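Local coordinates for hypothetical protein (Pseudomonas syringae pv. tomato, PDB 2PAG) that is of unknown function but binds calcium and belongs to the SMI1/KNR4 family of the SUKH clan, at residues L19-E24 and V49-Y54; F42-L47 and S123-A128. All coordinates share one frame; numbering follows the deposited sequence.

Contact 1. Residues L19-E24 and V49-Y54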
ATOM      1  N   LEU A  19       4.027 -12.244  -7.808  1.00 16.00           N
ATOM      2  CA  LEU A  19       2.823 -11.460  -7.577  1.00 16.43           C
ATOM      3  C   LEU A  19       2.368 -10.865  -8.908  1.00 16.42           C
ATOM      4  O   LEU A  19       3.187 -10.622  -9.802  1.00 19.58           O
ATOM      5  CB  LEU A  19       3.111 -10.329  -6.595  1.00 13.91           C
ATOM      6  CG  LEU A  19       3.646 -10.697  -5.217  1.00 14.32           C
ATOM      7  CD1 LEU A  19       3.816  -9.421  -4.403  1.00 16.17           C
ATOM      8  CD2 LEU A  19       2.684 -11.641  -4.519  1.00 15.83           C
ATOM      9  N   GLU A  20       1.066 -10.626  -9.033  1.00 16.66           N
ATOM     10  CA  GLU A  20       0.512 -10.057 -10.254  1.00 18.99           C
ATOM     11  C   GLU A  20       0.243  -8.572 -10.102  1.00 18.95           C
ATOM     12  O   GLU A  20      -0.089  -8.100  -9.016  1.00 18.42           O
ATOM     13  CB  GLU A  20      -0.786 -10.768 -10.630  1.00 20.66           C
ATOM     14  CG  GLU A  20      -0.621 -12.258 -10.879  1.00 25.72           C
ATOM     15  CD  GLU A  20      -1.906 -12.915 -11.336  1.00 29.26           C
ATOM     16  OE1 GLU A  20      -2.942 -12.732 -10.657  1.00 32.22           O
ATOM     17  OE2 GLU A  20      -1.879 -13.621 -12.370  1.00 33.02           O
ATOM     18  N   LEU A  21       0.402  -7.842 -11.199  1.00 18.78           N
ATOM     19  CA  LEU A  21       0.157  -6.408 -11.208  1.00 17.20           C
ATOM     20  C   LEU A  21      -1.281  -6.219 -11.697  1.00 16.79           C
ATOM     21  O   LEU A  21      -1.687  -6.812 -12.695  1.00 15.97           O
ATOM     22  CB  LEU A  21       1.146  -5.724 -12.159  1.00 18.79           C
ATOM     23  CG  LEU A  21       1.279  -4.205 -12.084  1.00 19.55           C
ATOM     24  CD1 LEU A  21       1.791  -3.807 -10.701  1.00 19.30           C
ATOM     25  CD2 LEU A  21       2.233  -3.724 -13.171  1.00 19.75           C
ATOM     26  N   PRO A  22      -2.075  -5.398 -10.992  1.00 14.29           N
ATOM     27  CA  PRO A  22      -3.466  -5.164 -11.387  1.00 15.47           C
ATOM     28  C   PRO A  22      -3.614  -4.182 -12.539  1.00 15.74           C
ATOM     29  O   PRO A  22      -2.688  -3.443 -12.860  1.00 15.24           O
ATOM     30  CB  PRO A  22      -4.087  -4.608 -10.112  1.00 14.91           C
ATOM     31  CG  PRO A  22      -2.965  -3.745  -9.586  1.00 14.24           C
ATOM     32  CD  PRO A  22      -1.748  -4.654  -9.760  1.00 15.40           C
ATOM     33  N   ASP A  23      -4.784  -4.202 -13.169  1.00 18.17           N
ATOM     34  CA  ASP A  23      -5.080  -3.263 -14.238  1.00 19.61           C
ATOM     35  C   ASP A  23      -6.092  -2.291 -13.648  1.00 20.75           C
ATOM     36  O   ASP A  23      -6.592  -2.499 -12.537  1.00 19.44           O
ATOM     37  CB  ASP A  23      -5.665  -3.966 -15.469  1.00 23.01           C
ATOM     38  CG  ASP A  23      -6.806  -4.898 -15.130  1.00 25.69           C
ATOM     39  OD1 ASP A  23      -7.719  -4.493 -14.378  1.00 25.06           O
ATOM     40  OD2 ASP A  23      -6.796  -6.043 -15.636  1.00 31.41           O
ATOM     41  N   GLU A  24      -6.400  -1.232 -14.380  1.00 20.99           N
ATOM     42  CA  GLU A  24      -7.332  -0.237 -13.885  1.00 22.07           C
ATOM     43  C   GLU A  24      -8.700  -0.786 -13.482  1.00 20.83           C
ATOM     44  O   GLU A  24      -9.262  -0.350 -12.477  1.00 19.22           O
ATOM     45  CB  GLU A  24      -7.463   0.891 -14.909  1.00 25.05           C
ATOM     46  CG  GLU A  24      -6.176   1.695 -15.036  1.00 30.25           C
ATOM     47  CD  GLU A  24      -6.279   2.836 -16.021  1.00 34.68           C
ATOM     48  OE1 GLU A  24      -6.400   2.565 -17.236  1.00 36.28           O
ATOM     49  OE2 GLU A  24      -6.241   4.004 -15.577  1.00 36.77           O
ATOM     50  N   VAL A  49       3.856  -0.856  -9.134  1.00 12.48           N
ATOM     51  CA  VAL A  49       4.810  -1.625  -8.341  1.00 12.34           C
ATOM     52  C   VAL A  49       4.246  -2.597  -7.303  1.00 12.06           C
ATOM     53  O   VAL A  49       5.011  -3.168  -6.529  1.00 12.97           O
ATOM     54  CB  VAL A  49       5.810  -0.677  -7.624  1.00 12.39           C
ATOM     55  CG1 VAL A  49       6.571   0.147  -8.651  1.00 12.35           C
ATOM     56  CG2 VAL A  49       5.084   0.252  -6.667  1.00 13.12           C
ATOM     57  N   SER A  50       2.929  -2.816  -7.290  1.00 11.84           N
ATOM     58  CA  SER A  50       2.365  -3.719  -6.286  1.00 11.70           C
ATOM     59  C   SER A  50       2.673  -5.200  -6.514  1.00 12.82           C
ATOM     60  O   SER A  50       2.205  -6.057  -5.756  1.00 14.79           O
ATOM     61  CB  SER A  50       0.849  -3.497  -6.108  1.00 12.03           C
ATOM     62  OG  SER A  50       0.078  -3.877  -7.234  1.00 12.12           O
ATOM     63  N   ASP A  51       3.453  -5.505  -7.550  1.00 14.56           N
ATOM     64  CA  ASP A  51       3.850  -6.890  -7.801  1.00 16.04           C
ATOM     65  C   ASP A  51       5.280  -7.085  -7.299  1.00 16.59           C
ATOM     66  O   ASP A  51       5.872  -8.158  -7.451  1.00 18.00           O
ATOM     67  CB  ASP A  51       3.763  -7.221  -9.297  1.00 18.66           C
ATOM     68  CG  ASP A  51       4.706  -6.384 -10.141  1.00 18.90           C
ATOM     69  OD1 ASP A  51       4.955  -5.216  -9.783  1.00 18.78           O
ATOM     70  OD2 ASP A  51       5.187  -6.892 -11.184  1.00 22.61           O
ATOM     71  N   VAL A  52       5.824  -6.044  -6.679  1.00 13.18           N
ATOM     72  CA  VAL A  52       7.186  -6.078  -6.164  1.00 13.68           C
ATOM     73  C   VAL A  52       7.337  -6.648  -4.753  1.00 13.76           C
ATOM     74  O   VAL A  52       6.520  -6.391  -3.848  1.00 14.27           O
ATOM     75  CB  VAL A  52       7.821  -4.656  -6.203  1.00 13.81           C
ATOM     76  CG1 VAL A  52       9.178  -4.660  -5.519  1.00 13.24           C
ATOM     77  CG2 VAL A  52       7.962  -4.198  -7.651  1.00 14.64           C
ATOM     78  N   VAL A  53       8.387  -7.447  -4.589  1.00 13.59           N
ATOM     79  CA  VAL A  53       8.732  -8.062  -3.315  1.00 14.31           C
ATOM     80  C   VAL A  53      10.100  -7.494  -2.947  1.00 14.49           C
ATOM     81  O   VAL A  53      11.052  -7.620  -3.724  1.00 14.80           O
ATOM     82  CB  VAL A  53       8.825  -9.596  -3.455  1.00 14.26           C
ATOM     83  CG1 VAL A  53       9.201 -10.220  -2.124  1.00 14.53           C
ATOM     84  CG2 VAL A  53       7.497 -10.150  -3.959  1.00 16.55           C
ATOM     85  N   TYR A  54      10.195  -6.849  -1.785  1.00 14.02           N
ATOM     86  CA  TYR A  54      11.461  -6.266  -1.349  1.00 14.35           C
ATOM     87  C   TYR A  54      11.539  -5.932   0.139  1.00 15.49           C
ATOM     88  O   TYR A  54      10.563  -5.483   0.746  1.00 15.81           O
ATOM     89  CB  TYR A  54      11.763  -4.974  -2.112  1.00 16.78           C
ATOM     90  CG  TYR A  54      13.056  -4.335  -1.654  1.00 19.08           C
ATOM     91  CD1 TYR A  54      14.281  -4.765  -2.159  1.00 19.99           C
ATOM     92  CD2 TYR A  54      13.060  -3.362  -0.655  1.00 19.20           C
ATOM     93  CE1 TYR A  54      15.478  -4.249  -1.677  1.00 22.26           C
ATOM     94  CE2 TYR A  54      14.253  -2.841  -0.163  1.00 22.35           C
ATOM     95  CZ  TYR A  54      15.457  -3.290  -0.679  1.00 23.07           C
ATOM     96  OH  TYR A  54      16.644  -2.789  -0.194  1.00 23.84           O
TER
HETATM   97  O   HOH W   1       6.586 -10.789  -7.735  1.00 16.85           O
HETATM   98  O   HOH W   2       0.202  -7.919  -6.272  1.00 13.96           O
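A type I beta turn from Val49 to Val52, at the C-terminal end of helix 40-49 in this SMI1/KNR4 fold, meets the extended loop 19-24 that leads into helix 24-34, with Leu19 lying beside Asp51 and Leu21 and Pro22 beside Ser50. The turn is closed by Val52 N bonding to Val49 O at 3.0 Å. No direct hydrogen bond joins the two loops; two waters do so instead. One accepts from Leu19 N and donates to Asp51 O, and the other donates to both Glu20 O and Ser50 O, settling two carbonyls that could not pair with each other. Apolar contact comes from Leu19, which crosses Val53 at about a right angle, CD1 lying 3.8 Å from Val53 CG2. Leu21 instead lays a methyl against polar atoms of the turn: CG is anti to the backbone N (chi1 -166°), and chi2 of 62° sets CD1 3.7 Å from Ser50 N and 3.6 Å from Asp51 OD1. That oxygen also salt-bridges Arg9 of helix 2-11, a charge partner for an acid packed against a methyl. The short Ser50 side chain folds back on its own helix, OG hydrogen-bonding to Leu46 O, and OG lies 3.2 Å from Pro22 CD.

Contact 2. Residues F42-L47 and S123-A128; sequences FKEFLL and SVWHWA
Glu44 OE1 accepts the indole N-H of Trp125, NE1 to OE1 2.9 Å with an N-H...O angle of 158°, the one hydrogen bond between 42-47 and 123-128. The oxygen lies near the indole plane, at the ring edge, whereas NE1 approaches the carboxylate from its anti side, 31° out of the carboxylate plane. With CG anti to the backbone N and the chain extended beyond it, Glu44 crosses the indole at about a right angle. Tryptophan suits this place because it offers a polar N-H to the acid and a broad apolar surface to the neighbouring helix. One face of the indole receives Phe45, whose CB sits offset toward the rim, and Trp125 CZ2 comes within 3.6 Å of Phe45 CA. The two aromatic rings meet obliquely. Val124 crosses Phe45 at about a right angle, its CG1 lying 3.4 Å from Phe45 CD1, while its other branch, CG2, meets Phe42 CB at 4.1 Å. Ala128 CB lies at the Phe45 ring edge, 4.2 Å from Phe45 CE1. At the helix start, Ser123 OG caps Trp125 N through a weak bond. Phe45 thus sits among Val124, Trp125, Trp127 and Ala128 as a knob in a hole, the mark of helix-helix packing, with the axes of 42-47 and 124-128 at 49° in the buried core of the SMI1/KNR4 fold.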
ATOM      1  N   PHE A  42      -1.612   6.911  -4.984  1.00 12.81           N
ATOM      2  CA  PHE A  42      -1.678   5.583  -4.380  1.00 11.76           C
ATOM      3  C   PHE A  42      -2.108   4.588  -5.476  1.00 11.93           C
ATOM      4  O   PHE A  42      -1.560   3.492  -5.586  1.00 11.96           O
ATOM      5  CB  PHE A  42      -2.695   5.616  -3.226  1.00 12.72           C
ATOM      6  CG  PHE A  42      -2.723   4.373  -2.371  1.00 14.66           C
ATOM      7  CD1 PHE A  42      -1.919   3.273  -2.646  1.00 16.12           C
ATOM      8  CD2 PHE A  42      -3.579   4.318  -1.275  1.00 15.54           C
ATOM      9  CE1 PHE A  42      -1.971   2.131  -1.835  1.00 15.93           C
ATOM     10  CE2 PHE A  42      -3.641   3.195  -0.464  1.00 14.75           C
ATOM     11  CZ  PHE A  42      -2.834   2.094  -0.744  1.00 15.79           C
ATOM     12  N   LYS A  43      -3.078   4.984  -6.298  1.00 12.99           N
ATOM     13  CA  LYS A  43      -3.546   4.126  -7.381  1.00 13.35           C
ATOM     14  C   LYS A  43      -2.402   3.869  -8.360  1.00 13.22           C
ATOM     15  O   LYS A  43      -2.250   2.767  -8.882  1.00 12.59           O
ATOM     16  CB  LYS A  43      -4.715   4.799  -8.095  1.00 16.61           C
ATOM     17  CG  LYS A  43      -5.420   3.934  -9.109  1.00 23.63           C
ATOM     18  CD  LYS A  43      -6.833   4.448  -9.365  1.00 25.53           C
ATOM     19  CE  LYS A  43      -6.832   5.901  -9.829  1.00 30.44           C
ATOM     20  NZ  LYS A  43      -8.214   6.412 -10.055  1.00 31.33           N
ATOM     21  N   GLU A  44      -1.601   4.901  -8.605  1.00 12.59           N
ATOM     22  CA  GLU A  44      -0.457   4.798  -9.502  1.00 12.91           C
ATOM     23  C   GLU A  44       0.536   3.781  -8.943  1.00 12.84           C
ATOM     24  O   GLU A  44       1.086   2.964  -9.676  1.00 12.07           O
ATOM     25  CB  GLU A  44       0.197   6.171  -9.644  1.00 10.90           C
ATOM     26  CG  GLU A  44       1.369   6.226 -10.590  1.00 14.13           C
ATOM     27  CD  GLU A  44       1.859   7.639 -10.758  1.00 17.47           C
ATOM     28  OE1 GLU A  44       2.253   8.246  -9.741  1.00 17.93           O
ATOM     29  OE2 GLU A  44       1.838   8.144 -11.902  1.00 19.65           O
ATOM     30  N   PHE A  45       0.752   3.835  -7.633  1.00 12.19           N
ATOM     31  CA  PHE A  45       1.646   2.905  -6.960  1.00 11.18           C
ATOM     32  C   PHE A  45       1.128   1.474  -7.178  1.00 10.69           C
ATOM     33  O   PHE A  45       1.866   0.575  -7.591  1.00  9.92           O
ATOM     34  CB  PHE A  45       1.669   3.254  -5.468  1.00 10.77           C
ATOM     35  CG  PHE A  45       2.346   2.234  -4.601  1.00 12.84           C
ATOM     36  CD1 PHE A  45       3.700   2.351  -4.294  1.00 11.85           C
ATOM     37  CD2 PHE A  45       1.617   1.187  -4.046  1.00 12.67           C
ATOM     38  CE1 PHE A  45       4.319   1.441  -3.440  1.00 14.28           C
ATOM     39  CE2 PHE A  45       2.229   0.264  -3.184  1.00 11.89           C
ATOM     40  CZ  PHE A  45       3.583   0.396  -2.883  1.00 12.37           C
ATOM     41  N   LEU A  46      -0.153   1.260  -6.914  1.00 10.25           N
ATOM     42  CA  LEU A  46      -0.723  -0.069  -7.094  1.00 11.60           C
ATOM     43  C   LEU A  46      -0.617  -0.573  -8.537  1.00 12.62           C
ATOM     44  O   LEU A  46      -0.369  -1.758  -8.776  1.00 12.86           O
ATOM     45  CB  LEU A  46      -2.184  -0.069  -6.651  1.00 13.45           C
ATOM     46  CG  LEU A  46      -2.411   0.170  -5.155  1.00 12.16           C
ATOM     47  CD1 LEU A  46      -3.901   0.286  -4.880  1.00 16.17           C
ATOM     48  CD2 LEU A  46      -1.803  -0.974  -4.346  1.00 15.07           C
ATOM     49  N   LEU A  47      -0.786   0.327  -9.498  1.00 11.53           N
ATOM     50  CA  LEU A  47      -0.733  -0.055 -10.907  1.00 11.94           C
ATOM     51  C   LEU A  47       0.669  -0.235 -11.472  1.00 12.91           C
ATOM     52  O   LEU A  47       0.826  -0.791 -12.561  1.00 14.52           O
ATOM     53  CB  LEU A  47      -1.481   0.981 -11.752  1.00 13.18           C
ATOM     54  CG  LEU A  47      -2.993   1.074 -11.543  1.00 14.29           C
ATOM     55  CD1 LEU A  47      -3.524   2.382 -12.115  1.00 15.14           C
ATOM     56  CD2 LEU A  47      -3.672  -0.127 -12.197  1.00 16.44           C
ATOM     57  N   SER A 123       4.018  11.832   0.008  1.00 14.00           N
ATOM     58  CA  SER A 123       3.319  11.009  -0.973  1.00 12.80           C
ATOM     59  C   SER A 123       3.702   9.551  -0.805  1.00 12.72           C
ATOM     60  O   SER A 123       4.666   9.220  -0.097  1.00 10.83           O
ATOM     61  CB  SER A 123       3.679  11.439  -2.398  1.00 13.66           C
ATOM     62  OG  SER A 123       4.964  10.946  -2.756  1.00 13.00           O
ATOM     63  N   VAL A 124       2.945   8.679  -1.469  1.00 12.31           N
ATOM     64  CA  VAL A 124       3.214   7.252  -1.417  1.00 12.23           C
ATOM     65  C   VAL A 124       4.589   6.967  -2.012  1.00 13.05           C
ATOM     66  O   VAL A 124       5.258   6.008  -1.623  1.00 11.92           O
ATOM     67  CB  VAL A 124       2.140   6.465  -2.193  1.00 13.92           C
ATOM     68  CG1 VAL A 124       2.610   5.056  -2.456  1.00 17.52           C
ATOM     69  CG2 VAL A 124       0.837   6.463  -1.405  1.00 11.30           C
ATOM     70  N   TRP A 125       5.017   7.801  -2.957  1.00 12.87           N
ATOM     71  CA  TRP A 125       6.327   7.599  -3.558  1.00 12.61           C
ATOM     72  C   TRP A 125       7.448   7.994  -2.587  1.00 12.18           C
ATOM     73  O   TRP A 125       8.527   7.396  -2.607  1.00 12.73           O
ATOM     74  CB  TRP A 125       6.419   8.359  -4.883  1.00 12.86           C
ATOM     75  CG  TRP A 125       5.562   7.717  -5.949  1.00 11.70           C
ATOM     76  CD1 TRP A 125       4.539   8.295  -6.645  1.00 13.52           C
ATOM     77  CD2 TRP A 125       5.643   6.359  -6.413  1.00 12.80           C
ATOM     78  NE1 TRP A 125       3.976   7.385  -7.511  1.00 12.74           N
ATOM     79  CE2 TRP A 125       4.635   6.188  -7.387  1.00 13.38           C
ATOM     80  CE3 TRP A 125       6.468   5.273  -6.099  1.00 12.50           C
ATOM     81  CZ2 TRP A 125       4.432   4.971  -8.052  1.00 12.94           C
ATOM     82  CZ3 TRP A 125       6.267   4.061  -6.758  1.00 13.60           C
ATOM     83  CH2 TRP A 125       5.254   3.924  -7.725  1.00 13.72           C
ATOM     84  N   HIS A 126       7.201   8.986  -1.733  1.00 13.12           N
ATOM     85  CA  HIS A 126       8.202   9.370  -0.734  1.00 13.82           C
ATOM     86  C   HIS A 126       8.329   8.201   0.231  1.00 15.01           C
ATOM     87  O   HIS A 126       9.425   7.842   0.667  1.00 15.23           O
ATOM     88  CB  HIS A 126       7.763  10.602   0.059  1.00 15.91           C
ATOM     89  CG  HIS A 126       7.920  11.888  -0.682  1.00 17.67           C
ATOM     90  ND1 HIS A 126       7.037  12.300  -1.657  1.00 16.38           N
ATOM     91  CD2 HIS A 126       8.863  12.857  -0.593  1.00 17.81           C
ATOM     92  CE1 HIS A 126       7.427  13.468  -2.135  1.00 17.73           C
ATOM     93  NE2 HIS A 126       8.533  13.828  -1.505  1.00 17.87           N
ATOM     94  N   TRP A 127       7.188   7.615   0.569  1.00 14.34           N
ATOM     95  CA  TRP A 127       7.167   6.476   1.473  1.00 13.30           C
ATOM     96  C   TRP A 127       7.892   5.281   0.845  1.00 13.69           C
ATOM     97  O   TRP A 127       8.659   4.590   1.513  1.00 13.54           O
ATOM     98  CB  TRP A 127       5.725   6.085   1.793  1.00 11.77           C
ATOM     99  CG  TRP A 127       5.635   4.889   2.682  1.00 12.35           C
ATOM    100  CD1 TRP A 127       5.758   4.863   4.044  1.00 11.37           C
ATOM    101  CD2 TRP A 127       5.513   3.524   2.265  1.00 13.02           C
ATOM    102  NE1 TRP A 127       5.728   3.563   4.498  1.00 13.00           N
ATOM    103  CE2 TRP A 127       5.577   2.723   3.426  1.00 12.58           C
ATOM    104  CE3 TRP A 127       5.361   2.899   1.019  1.00 14.26           C
ATOM    105  CZ2 TRP A 127       5.494   1.326   3.377  1.00 14.82           C
ATOM    106  CZ3 TRP A 127       5.281   1.514   0.971  1.00 15.44           C
ATOM    107  CH2 TRP A 127       5.347   0.743   2.146  1.00 15.17           C
ATOM    108  N   ALA A 128       7.646   5.039  -0.439  1.00 12.51           N
ATOM    109  CA  ALA A 128       8.281   3.920  -1.124  1.00 13.45           C
ATOM    110  C   ALA A 128       9.797   4.087  -1.167  1.00 15.86           C
ATOM    111  O   ALA A 128      10.546   3.128  -0.962  1.00 15.18           O
ATOM    112  CB  ALA A 128       7.730   3.798  -2.534  1.00 14.56           C
TER

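In the fold
Helix 40-49 connects the two contacts: its middle packs on helix 124-132 in contact 2, while its C-terminal end runs into the turn of contact 1 and meets the loop leading into helix 24-34. Their centres lie about 12 Å apart, and they touch directly, with Leu21 CD2 3.3 Å from Leu47 O. Along the chain the segments alternate, 19-24, 42-47, 49-54 and 123-128, so early and late parts of the chain join in one domain. Contact 2 is buried and brings the C-terminal helix against helix 40-49, one of the helices that precede the antiparallel sheet; contact 1 is only partly buried. The calcium site lies nearer contact 2, whose Val124 side chain is about 11 Å from a calcium ion.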